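Local structure of peroxisomal acyl-CoA oxidase 1A (2FON) at residues D64-R72 against R86-R94; L313-R324 against V623-L633. The protein probably catalyses the FAD-dependent oxidation of acyl-CoA esters that opens each round of peroxisomal fatty-acid beta-oxidation. One frame throughout, in Å; residues are numbered along the deposited sequence.

Contact 1: residues D64-R72 against R86-R94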
loop_
_atom_site.group_PDB
_atom_site.type_symbol
_atom_site.label_atom_id
_atom_site.label_comp_id
_atom_site.label_asym_id
_atom_site.label_seq_id
_atom_site.Cartn_x
_atom_site.Cartn_y
_atom_site.Cartn_z
ATOM N N ASP B 64 -23.296 -22.251 4.544
ATOM C CA ASP B 64 -22.858 -23.608 4.669
ATOM C C ASP B 64 -21.649 -23.720 5.546
ATOM O O ASP B 64 -20.507 -23.339 5.138
ATOM C CB ASP B 64 -22.552 -24.253 3.323
ATOM C CG ASP B 64 -22.184 -25.798 3.451
ATOM O OD1 ASP B 64 -21.788 -26.290 4.573
ATOM O OD2 ASP B 64 -22.272 -26.514 2.410
ATOM N N PRO B 65 -21.872 -24.329 6.732
ATOM C CA PRO B 65 -20.843 -24.537 7.766
ATOM C C PRO B 65 -19.486 -24.803 7.151
ATOM O O PRO B 65 -18.526 -24.119 7.510
ATOM C CB PRO B 65 -21.354 -25.760 8.520
ATOM C CG PRO B 65 -22.824 -25.599 8.455
ATOM C CD PRO B 65 -23.166 -24.871 7.153
ATOM N N GLY B 66 -19.429 -25.753 6.217
ATOM C CA GLY B 66 -18.186 -26.216 5.608
ATOM C C GLY B 66 -17.428 -25.207 4.768
ATOM O O GLY B 66 -16.323 -25.480 4.349
ATOM N N PHE B 67 -17.999 -24.035 4.504
ATOM C CA PHE B 67 -17.243 -22.951 3.877
ATOM C C PHE B 67 -16.920 -21.791 4.797
ATOM O O PHE B 67 -16.530 -20.730 4.314
ATOM C CB PHE B 67 -18.020 -22.399 2.692
ATOM C CG PHE B 67 -18.177 -23.368 1.585
ATOM C CD1 PHE B 67 -19.449 -23.645 1.065
ATOM C CD2 PHE B 67 -17.049 -24.026 1.047
ATOM C CE1 PHE B 67 -19.619 -24.567 0.033
ATOM C CE2 PHE B 67 -17.203 -24.955 -0.004
ATOM C CZ PHE B 67 -18.517 -25.205 -0.517
ATOM N N SER B 68 -17.083 -21.963 6.104
ATOM C CA SER B 68 -16.750 -20.929 7.068
ATOM C C SER B 68 -15.282 -20.467 6.972
ATOM O O SER B 68 -14.363 -21.273 6.785
ATOM C CB SER B 68 -17.033 -21.450 8.473
ATOM O OG SER B 68 -16.314 -20.718 9.450
ATOM N N LYS B 69 -15.051 -19.176 7.125
ATOM C CA LYS B 69 -13.692 -18.659 7.154
ATOM C C LYS B 69 -13.312 -18.392 8.575
ATOM O O LYS B 69 -12.300 -17.788 8.845
ATOM C CB LYS B 69 -13.567 -17.387 6.314
ATOM C CG LYS B 69 -14.057 -17.580 4.899
ATOM C CD LYS B 69 -13.601 -16.508 3.898
ATOM C CE LYS B 69 -14.228 -15.105 4.132
ATOM N NZ LYS B 69 -14.887 -14.582 2.864
ATOM N N GLU B 70 -14.124 -18.841 9.510
ATOM C CA GLU B 70 -13.861 -18.525 10.917
ATOM C C GLU B 70 -12.502 -19.091 11.234
ATOM O O GLU B 70 -12.164 -20.179 10.749
ATOM C CB GLU B 70 -14.927 -19.118 11.843
ATOM C CG GLU B 70 -14.826 -18.657 13.317
ATOM C CD GLU B 70 -14.950 -17.122 13.502
ATOM O OE1 GLU B 70 -15.398 -16.437 12.545
ATOM O OE2 GLU B 70 -14.603 -16.598 14.597
ATOM N N GLY B 71 -11.694 -18.329 11.960
ATOM C CA GLY B 71 -10.389 -18.816 12.386
ATOM C C GLY B 71 -9.236 -18.782 11.392
ATOM O O GLY B 71 -8.078 -18.965 11.794
ATOM N N ARG B 72 -9.520 -18.530 10.106
ATOM C CA ARG B 72 -8.534 -18.784 9.048
ATOM C C ARG B 72 -7.212 -18.063 9.201
ATOM O O ARG B 72 -6.161 -18.637 9.012
ATOM C CB ARG B 72 -9.098 -18.545 7.655
ATOM C CG ARG B 72 -8.498 -19.555 6.625
ATOM C CD ARG B 72 -8.971 -19.273 5.215
ATOM N NE ARG B 72 -8.997 -17.824 5.089
ATOM C CZ ARG B 72 -8.045 -17.060 4.550
ATOM N NH1 ARG B 72 -6.935 -17.549 3.943
ATOM N NH2 ARG B 72 -8.289 -15.764 4.558
ATOM N N ARG B 86 -9.257 -29.429 2.375
ATOM C CA ARG B 86 -10.576 -29.826 2.811
ATOM C C ARG B 86 -11.703 -29.103 2.121
ATOM O O ARG B 86 -12.631 -29.737 1.604
ATOM C CB ARG B 86 -10.709 -29.557 4.280
ATOM C CG ARG B 86 -11.831 -30.359 4.907
ATOM C CD ARG B 86 -12.244 -29.760 6.176
ATOM N NE ARG B 86 -13.241 -28.792 5.801
ATOM C CZ ARG B 86 -13.155 -27.489 5.995
ATOM N NH1 ARG B 86 -12.097 -26.976 6.583
ATOM N NH2 ARG B 86 -14.140 -26.716 5.592
ATOM N N LYS B 87 -11.622 -27.767 2.141
ATOM C CA LYS B 87 -12.562 -26.923 1.456
ATOM C C LYS B 87 -12.488 -27.173 -0.043
ATOM O O LYS B 87 -13.484 -27.248 -0.702
ATOM C CB LYS B 87 -12.194 -25.511 1.729
ATOM C CG LYS B 87 -13.129 -24.708 2.597
ATOM C CD LYS B 87 -12.438 -23.323 2.771
ATOM C CE LYS B 87 -12.939 -22.539 3.960
ATOM N NZ LYS B 87 -11.897 -21.644 4.554
ATOM N N ALA B 88 -11.291 -27.326 -0.595
ATOM C CA ALA B 88 -11.189 -27.611 -2.023
ATOM C C ALA B 88 -11.986 -28.911 -2.467
ATOM O O ALA B 88 -12.776 -28.889 -3.448
ATOM C CB ALA B 88 -9.731 -27.636 -2.450
ATOM N N ALA B 89 -11.785 -29.998 -1.724
ATOM C CA ALA B 89 -12.545 -31.206 -1.877
ATOM C C ALA B 89 -14.028 -30.969 -1.663
ATOM O O ALA B 89 -14.879 -31.456 -2.462
ATOM C CB ALA B 89 -12.047 -32.268 -0.895
ATOM N N TYR B 90 -14.369 -30.257 -0.587
ATOM C CA TYR B 90 -15.795 -30.157 -0.245
ATOM C C TYR B 90 -16.515 -29.419 -1.371
ATOM O O TYR B 90 -17.575 -29.850 -1.826
ATOM C CB TYR B 90 -16.028 -29.555 1.145
ATOM C CG TYR B 90 -17.475 -29.380 1.503
ATOM C CD1 TYR B 90 -18.278 -30.472 1.758
ATOM C CD2 TYR B 90 -18.050 -28.123 1.571
ATOM C CE1 TYR B 90 -19.606 -30.342 2.052
ATOM C CE2 TYR B 90 -19.366 -27.961 1.896
ATOM C CZ TYR B 90 -20.159 -29.092 2.137
ATOM O OH TYR B 90 -21.512 -28.977 2.458
ATOM N N ALA B 91 -15.919 -28.338 -1.847
ATOM C CA ALA B 91 -16.438 -27.591 -2.967
ATOM C C ALA B 91 -16.578 -28.460 -4.216
ATOM O O ALA B 91 -17.603 -28.433 -4.858
ATOM C CB ALA B 91 -15.552 -26.381 -3.244
ATOM N N TRP B 92 -15.573 -29.254 -4.564
ATOM C CA TRP B 92 -15.715 -30.122 -5.726
ATOM C C TRP B 92 -16.981 -30.963 -5.521
ATOM O O TRP B 92 -17.891 -30.950 -6.333
ATOM C CB TRP B 92 -14.459 -30.977 -5.942
ATOM C CG TRP B 92 -14.488 -31.878 -7.143
ATOM C CD1 TRP B 92 -14.320 -33.241 -7.142
ATOM C CD2 TRP B 92 -14.735 -31.510 -8.521
ATOM N NE1 TRP B 92 -14.453 -33.750 -8.437
ATOM C CE2 TRP B 92 -14.709 -32.712 -9.294
ATOM C CE3 TRP B 92 -15.005 -30.300 -9.172
ATOM C CZ2 TRP B 92 -14.913 -32.719 -10.670
ATOM C CZ3 TRP B 92 -15.165 -30.304 -10.549
ATOM C CH2 TRP B 92 -15.116 -31.503 -11.283
ATOM N N LYS B 93 -17.063 -31.625 -4.386
ATOM C CA LYS B 93 -18.240 -32.370 -4.017
ATOM C C LYS B 93 -19.545 -31.549 -4.099
ATOM O O LYS B 93 -20.622 -32.138 -4.424
ATOM C CB LYS B 93 -18.049 -32.933 -2.613
ATOM C CG LYS B 93 -19.057 -33.911 -2.157
ATOM C CD LYS B 93 -18.788 -34.424 -0.716
ATOM C CE LYS B 93 -20.126 -34.404 0.103
ATOM N NZ LYS B 93 -20.227 -35.459 1.169
ATOM N N ARG B 94 -19.563 -30.242 -3.830
ATOM C CA ARG B 94 -20.864 -29.594 -4.022
ATOM C C ARG B 94 -21.109 -29.333 -5.500
ATOM O O ARG B 94 -22.300 -29.357 -5.957
ATOM C CB ARG B 94 -21.026 -28.306 -3.279
ATOM C CG ARG B 94 -20.947 -28.443 -1.848
ATOM C CD ARG B 94 -22.007 -29.351 -1.379
ATOM N NE ARG B 94 -23.322 -28.706 -1.276
ATOM C CZ ARG B 94 -24.467 -29.410 -1.265
ATOM N NH1 ARG B 94 -24.414 -30.753 -1.362
ATOM N NH2 ARG B 94 -25.654 -28.804 -1.163
#

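Contact 2: residues L313-R324 against V623-L633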
loop_
_atom_site.group_PDB
_atom_site.type_symbol
_atom_site.label_atom_id
_atom_site.label_comp_id
_atom_site.label_asym_id
_atom_site.label_seq_id
_atom_site.Cartn_x
_atom_site.Cartn_y
_atom_site.Cartn_z
ATOM N N LEU B 313 -14.024 -6.342 -8.803
ATOM C CA LEU B 313 -14.514 -7.082 -7.662
ATOM C C LEU B 313 -13.784 -6.637 -6.372
ATOM O O LEU B 313 -14.410 -6.088 -5.476
ATOM C CB LEU B 313 -14.539 -8.598 -7.920
ATOM C CG LEU B 313 -14.750 -9.528 -6.722
ATOM C CD1 LEU B 313 -16.181 -9.589 -6.335
ATOM C CD2 LEU B 313 -14.142 -10.962 -6.933
ATOM N N ALA B 314 -12.475 -6.805 -6.276
ATOM C CA ALA B 314 -11.721 -6.217 -5.142
ATOM C C ALA B 314 -12.031 -4.682 -4.853
ATOM O O ALA B 314 -12.269 -4.300 -3.726
ATOM C CB ALA B 314 -10.207 -6.465 -5.326
ATOM N N MET B 315 -12.040 -3.800 -5.840
ATOM C CA MET B 315 -12.307 -2.437 -5.503
ATOM C C MET B 315 -13.685 -2.343 -4.796
ATOM O O MET B 315 -13.834 -1.669 -3.762
ATOM C CB MET B 315 -12.277 -1.590 -6.759
ATOM C CG MET B 315 -12.551 -0.129 -6.572
ATOM S SD MET B 315 -11.072 0.610 -5.859
ATOM C CE MET B 315 -10.151 1.178 -7.291
ATOM N N SER B 316 -14.696 -3.013 -5.354
ATOM C CA SER B 316 -16.012 -2.986 -4.776
ATOM C C SER B 316 -15.962 -3.564 -3.351
ATOM O O SER B 316 -16.532 -2.945 -2.450
ATOM C CB SER B 316 -17.031 -3.732 -5.655
ATOM O OG SER B 316 -17.083 -5.138 -5.368
ATOM N N ARG B 317 -15.307 -4.710 -3.108
ATOM C CA ARG B 317 -15.250 -5.161 -1.698
ATOM C C ARG B 317 -14.637 -4.098 -0.733
ATOM O O ARG B 317 -15.136 -3.871 0.347
ATOM C CB ARG B 317 -14.541 -6.497 -1.525
ATOM C CG ARG B 317 -15.259 -7.684 -2.080
ATOM C CD ARG B 317 -14.300 -8.861 -2.302
ATOM N NE ARG B 317 -14.245 -9.663 -1.094
ATOM C CZ ARG B 317 -13.500 -10.753 -0.898
ATOM N NH1 ARG B 317 -12.701 -11.217 -1.823
ATOM N NH2 ARG B 317 -13.576 -11.403 0.255
ATOM N N ALA B 318 -13.563 -3.425 -1.135
ATOM C CA ALA B 318 -12.881 -2.530 -0.215
ATOM C C ALA B 318 -13.751 -1.277 0.021
ATOM O O ALA B 318 -13.915 -0.815 1.164
ATOM C CB ALA B 318 -11.588 -2.181 -0.740
ATOM N N VAL B 319 -14.328 -0.776 -1.068
ATOM C CA VAL B 319 -15.178 0.382 -1.048
ATOM C C VAL B 319 -16.408 0.098 -0.197
ATOM O O VAL B 319 -16.892 0.936 0.554
ATOM C CB VAL B 319 -15.545 0.781 -2.503
ATOM C CG1 VAL B 319 -16.530 1.756 -2.516
ATOM C CG2 VAL B 319 -14.367 1.384 -3.152
ATOM N N CYS B 320 -16.920 -1.103 -0.297
ATOM C CA CYS B 320 -18.049 -1.434 0.512
ATOM C C CYS B 320 -17.675 -1.400 2.003
ATOM O O CYS B 320 -18.389 -0.841 2.781
ATOM C CB CYS B 320 -18.609 -2.798 0.116
ATOM S SG CYS B 320 -20.014 -3.259 1.126
ATOM N N ILE B 321 -16.562 -1.972 2.422
ATOM C CA ILE B 321 -16.176 -1.809 3.816
ATOM C C ILE B 321 -15.901 -0.360 4.273
ATOM O O ILE B 321 -16.532 0.079 5.225
ATOM C CB ILE B 321 -15.049 -2.670 4.165
ATOM C CG1 ILE B 321 -15.457 -4.110 3.937
ATOM C CG2 ILE B 321 -14.628 -2.394 5.566
ATOM C CD1 ILE B 321 -14.324 -4.927 3.409
ATOM N N ALA B 322 -15.028 0.402 3.613
ATOM C CA ALA B 322 -14.784 1.786 4.054
ATOM C C ALA B 322 -16.054 2.675 4.083
ATOM O O ALA B 322 -16.184 3.585 4.922
ATOM C CB ALA B 322 -13.738 2.430 3.209
ATOM N N THR B 323 -16.986 2.404 3.170
ATOM C CA THR B 323 -18.162 3.215 3.066
ATOM C C THR B 323 -19.074 2.952 4.270
ATOM O O THR B 323 -19.409 3.886 5.020
ATOM C CB THR B 323 -18.889 3.004 1.717
ATOM O OG1 THR B 323 -18.061 3.537 0.676
ATOM C CG2 THR B 323 -20.259 3.708 1.686
ATOM N N ARG B 324 -19.438 1.692 4.489
ATOM C CA ARG B 324 -20.249 1.367 5.648
ATOM C C ARG B 324 -19.535 1.823 6.896
ATOM O O ARG B 324 -20.133 2.518 7.721
ATOM C CB ARG B 324 -20.559 -0.114 5.704
ATOM C CG ARG B 324 -21.452 -0.601 4.569
ATOM C CD ARG B 324 -21.890 -2.037 4.815
ATOM N NE ARG B 324 -22.848 -2.453 3.790
ATOM C CZ ARG B 324 -23.012 -3.712 3.385
ATOM N NH1 ARG B 324 -22.254 -4.676 3.920
ATOM N NH2 ARG B 324 -23.933 -4.002 2.441
ATOM N N VAL B 623 -23.386 0.821 -2.384
ATOM C CA VAL B 623 -22.482 -0.304 -2.093
ATOM C C VAL B 623 -23.315 -1.514 -1.596
ATOM O O VAL B 623 -22.913 -2.683 -1.755
ATOM C CB VAL B 623 -21.344 0.081 -1.140
ATOM C CG1 VAL B 623 -20.510 1.208 -1.760
ATOM C CG2 VAL B 623 -21.912 0.553 0.237
ATOM N N ASP B 624 -24.493 -1.220 -1.048
ATOM C CA ASP B 624 -25.495 -2.229 -0.877
ATOM C C ASP B 624 -25.790 -2.896 -2.219
ATOM O O ASP B 624 -26.273 -4.045 -2.194
ATOM C CB ASP B 624 -26.802 -1.662 -0.259
ATOM C CG ASP B 624 -26.665 -1.259 1.252
ATOM O OD1 ASP B 624 -25.709 -1.641 1.983
ATOM O OD2 ASP B 624 -27.543 -0.525 1.721
ATOM N N ALA B 625 -25.497 -2.236 -3.365
ATOM C CA ALA B 625 -25.913 -2.782 -4.710
ATOM C C ALA B 625 -25.032 -3.940 -5.185
ATOM O O ALA B 625 -25.397 -4.717 -6.062
ATOM C CB ALA B 625 -25.933 -1.711 -5.759
ATOM N N PHE B 626 -23.844 -4.038 -4.601
ATOM C CA PHE B 626 -22.898 -5.128 -4.912
ATOM C C PHE B 626 -23.422 -6.482 -4.390
ATOM O O PHE B 626 -22.909 -7.564 -4.736
ATOM C CB PHE B 626 -21.546 -4.829 -4.230
ATOM C CG PHE B 626 -20.940 -3.483 -4.570
ATOM C CD1 PHE B 626 -21.102 -2.904 -5.805
ATOM C CD2 PHE B 626 -20.124 -2.850 -3.674
ATOM C CE1 PHE B 626 -20.474 -1.695 -6.096
ATOM C CE2 PHE B 626 -19.483 -1.643 -3.983
ATOM C CZ PHE B 626 -19.656 -1.080 -5.171
ATOM N N ASN B 627 -24.392 -6.408 -3.488
ATOM C CA ASN B 627 -25.045 -7.612 -2.971
ATOM C C ASN B 627 -24.195 -8.680 -2.191
ATOM O O ASN B 627 -24.539 -9.861 -2.160
ATOM C CB ASN B 627 -25.823 -8.263 -4.105
ATOM C CG ASN B 627 -26.868 -9.179 -3.604
ATOM O OD1 ASN B 627 -27.651 -8.833 -2.715
ATOM N ND2 ASN B 627 -26.885 -10.377 -4.146
ATOM N N TYR B 628 -23.142 -8.232 -1.500
ATOM C CA TYR B 628 -22.238 -9.136 -0.786
ATOM C C TYR B 628 -22.746 -9.559 0.541
ATOM O O TYR B 628 -23.304 -8.741 1.301
ATOM C CB TYR B 628 -20.954 -8.453 -0.489
ATOM C CG TYR B 628 -20.201 -8.108 -1.697
ATOM C CD1 TYR B 628 -19.632 -6.840 -1.820
ATOM C CD2 TYR B 628 -20.018 -9.040 -2.698
ATOM C CE1 TYR B 628 -18.892 -6.511 -2.937
ATOM C CE2 TYR B 628 -19.300 -8.721 -3.838
ATOM C CZ TYR B 628 -18.740 -7.443 -3.966
ATOM O OH TYR B 628 -18.022 -7.079 -5.082
ATOM N N THR B 629 -22.513 -10.816 0.854
ATOM C CA THR B 629 -22.870 -11.298 2.157
ATOM C C THR B 629 -21.761 -10.926 3.134
ATOM O O THR B 629 -20.632 -10.657 2.762
ATOM C CB THR B 629 -22.973 -12.820 2.166
ATOM O OG1 THR B 629 -21.643 -13.390 1.969
ATOM C CG2 THR B 629 -23.972 -13.325 1.133
ATOM N N ASP B 630 -22.087 -10.950 4.415
ATOM C CA ASP B 630 -21.108 -10.825 5.467
ATOM C C ASP B 630 -20.034 -11.938 5.391
ATOM O O ASP B 630 -18.867 -11.682 5.636
ATOM C CB ASP B 630 -21.829 -10.814 6.815
ATOM C CG ASP B 630 -22.441 -9.452 7.127
ATOM O OD1 ASP B 630 -22.353 -8.517 6.286
ATOM O OD2 ASP B 630 -23.043 -9.291 8.212
ATOM N N HIS B 631 -20.422 -13.155 5.044
ATOM C CA HIS B 631 -19.483 -14.193 4.930
ATOM C C HIS B 631 -18.416 -13.777 3.883
ATOM O O HIS B 631 -17.207 -13.949 4.088
ATOM C CB HIS B 631 -20.188 -15.459 4.512
ATOM C CG HIS B 631 -19.261 -16.581 4.212
ATOM N ND1 HIS B 631 -18.639 -16.726 2.987
ATOM C CD2 HIS B 631 -18.843 -17.620 4.975
ATOM C CE1 HIS B 631 -17.873 -17.807 3.014
ATOM N NE2 HIS B 631 -17.974 -18.363 4.208
ATOM N N TYR B 632 -18.860 -13.186 2.780
ATOM C CA TYR B 632 -17.968 -12.961 1.692
ATOM C C TYR B 632 -17.134 -11.794 2.018
ATOM O O TYR B 632 -15.926 -11.801 1.778
ATOM C CB TYR B 632 -18.707 -12.733 0.411
ATOM C CG TYR B 632 -17.798 -12.555 -0.779
ATOM C CD1 TYR B 632 -16.775 -13.475 -1.075
ATOM C CD2 TYR B 632 -17.930 -11.446 -1.598
ATOM C CE1 TYR B 632 -15.968 -13.296 -2.134
ATOM C CE2 TYR B 632 -17.095 -11.263 -2.654
ATOM C CZ TYR B 632 -16.123 -12.165 -2.903
ATOM O OH TYR B 632 -15.359 -11.931 -3.999
ATOM N N LEU B 633 -17.744 -10.788 2.604
ATOM C CA LEU B 633 -17.013 -9.601 2.987
ATOM C C LEU B 633 -15.989 -9.758 4.150
ATOM O O LEU B 633 -14.951 -9.073 4.123
ATOM C CB LEU B 633 -18.007 -8.507 3.262
ATOM C CG LEU B 633 -17.714 -7.151 2.621
ATOM C CD1 LEU B 633 -17.163 -7.203 1.159
ATOM C CD2 LEU B 633 -19.022 -6.442 2.670
#

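Contact 1: residues D64-R72 against R86-R94
An Asx turn at Asp64 shapes the loop between helix 48-62 and helix 77-97 in the N-terminal helical region, and the same carboxylate ties that loop to Tyr90 on the second helix. It is a compact example of one side chain folding its own backbone while holding a distant partner. OD1 of Asp64 accepts the backbone N of Gly66 at 2.9 Å, from above the carboxylate plane, whereas OD2 of Asp64 offers its syn lone pair to the hydroxyl OH of Tyr90, 2.6 Å away. With CG anti to the backbone N (chi1 -175°), the acid meets the tyrosine from the opposite direction, OD2 at the ring's edge and the two planes perpendicular. Arg94, whose NH1 is paired with Glu97, lies close by and would probably favour the charged form of the acid.

Apolar contacts fill in behind this polar link. Tyr90 CD2 sits over one face of the Phe67 ring, 3.6 Å from CZ of Phe67, the two rings oblique with planes at 54°. At the edge of the same phenyl ring, CB of Ala91 approaches CE2 of Phe67 to 3.9 Å, and Val112 of helix 102-112 also touches the phenylalanine. Lys87 passes that edge too, its chain extended beyond CG; the ammonium forms a salt bridge with Glu114 and gives a weak hydrogen bond from NZ of Lys87 to O of Ser68, at 3.3 Å.

Contact 2: residues L313-R324 against V623-L633
Arg317 touches three residues of 623-633 in turn along its length, a good example of a long side chain used both as hydrocarbon and as charge. Its CB lies 3.8 Å from CD1 of Leu633. The next carbon, CG, stays beside that methyl group and also sits over the face of Tyr628 in a CH-pi contact. A bend at chi3 (90°) then lays the head over Tyr632: CD comes up beside the rim at CE2, NE lies over the face, and CZ of Arg317 stands 3.9 Å from the ring centroid of Tyr632, a cation-pi stack with planes at 15°. At the tip, NH2 of Arg317 donates to the backbone O of Tyr632 at 2.8 Å, a bent bond (133° at the hydrogen), and forms a salt bridge with Asp113. A leucine here would probably leave the face of Tyr632 without its cation, its carbonyl without this donor and Asp113 with one of two cationic partners gone.

One residue earlier, CB of Ser316 is centred over the Phe626 ring, 3.7 Å from its centroid. Two turns farther on, NH2 of Arg324 bridges to OD1 of Asp624 at 3.0 Å, on the anti side of the carboxylate, whose OD2 pairs with Arg30. Leu633 sits among Arg317, Cys320, Ile321 and Arg324, a single knob-into-hole typical of helix pairs, here seating short helix 630-633 against helix 297-328.

In the fold
Followed from the N terminus, contact 1 comes first and closes a short loop, bringing the chain after helix 48-62 back against helix 77-97. Contact 2 opens only later, on helix 297-328, and closes a long, largely helical excursion when the chain returns at 623-633. The two are therefore in series, neither nested nor crossed, yet they meet in space. His631 probably bonds through NE2 to O of Phe67 and through its own O to NZ of Lys69. Asp113, just after helix 102-112, pairs with both Lys69 and Arg317. Residues distant in sequence thus join the N-terminal, C-alpha1 and C-terminal regions into one body.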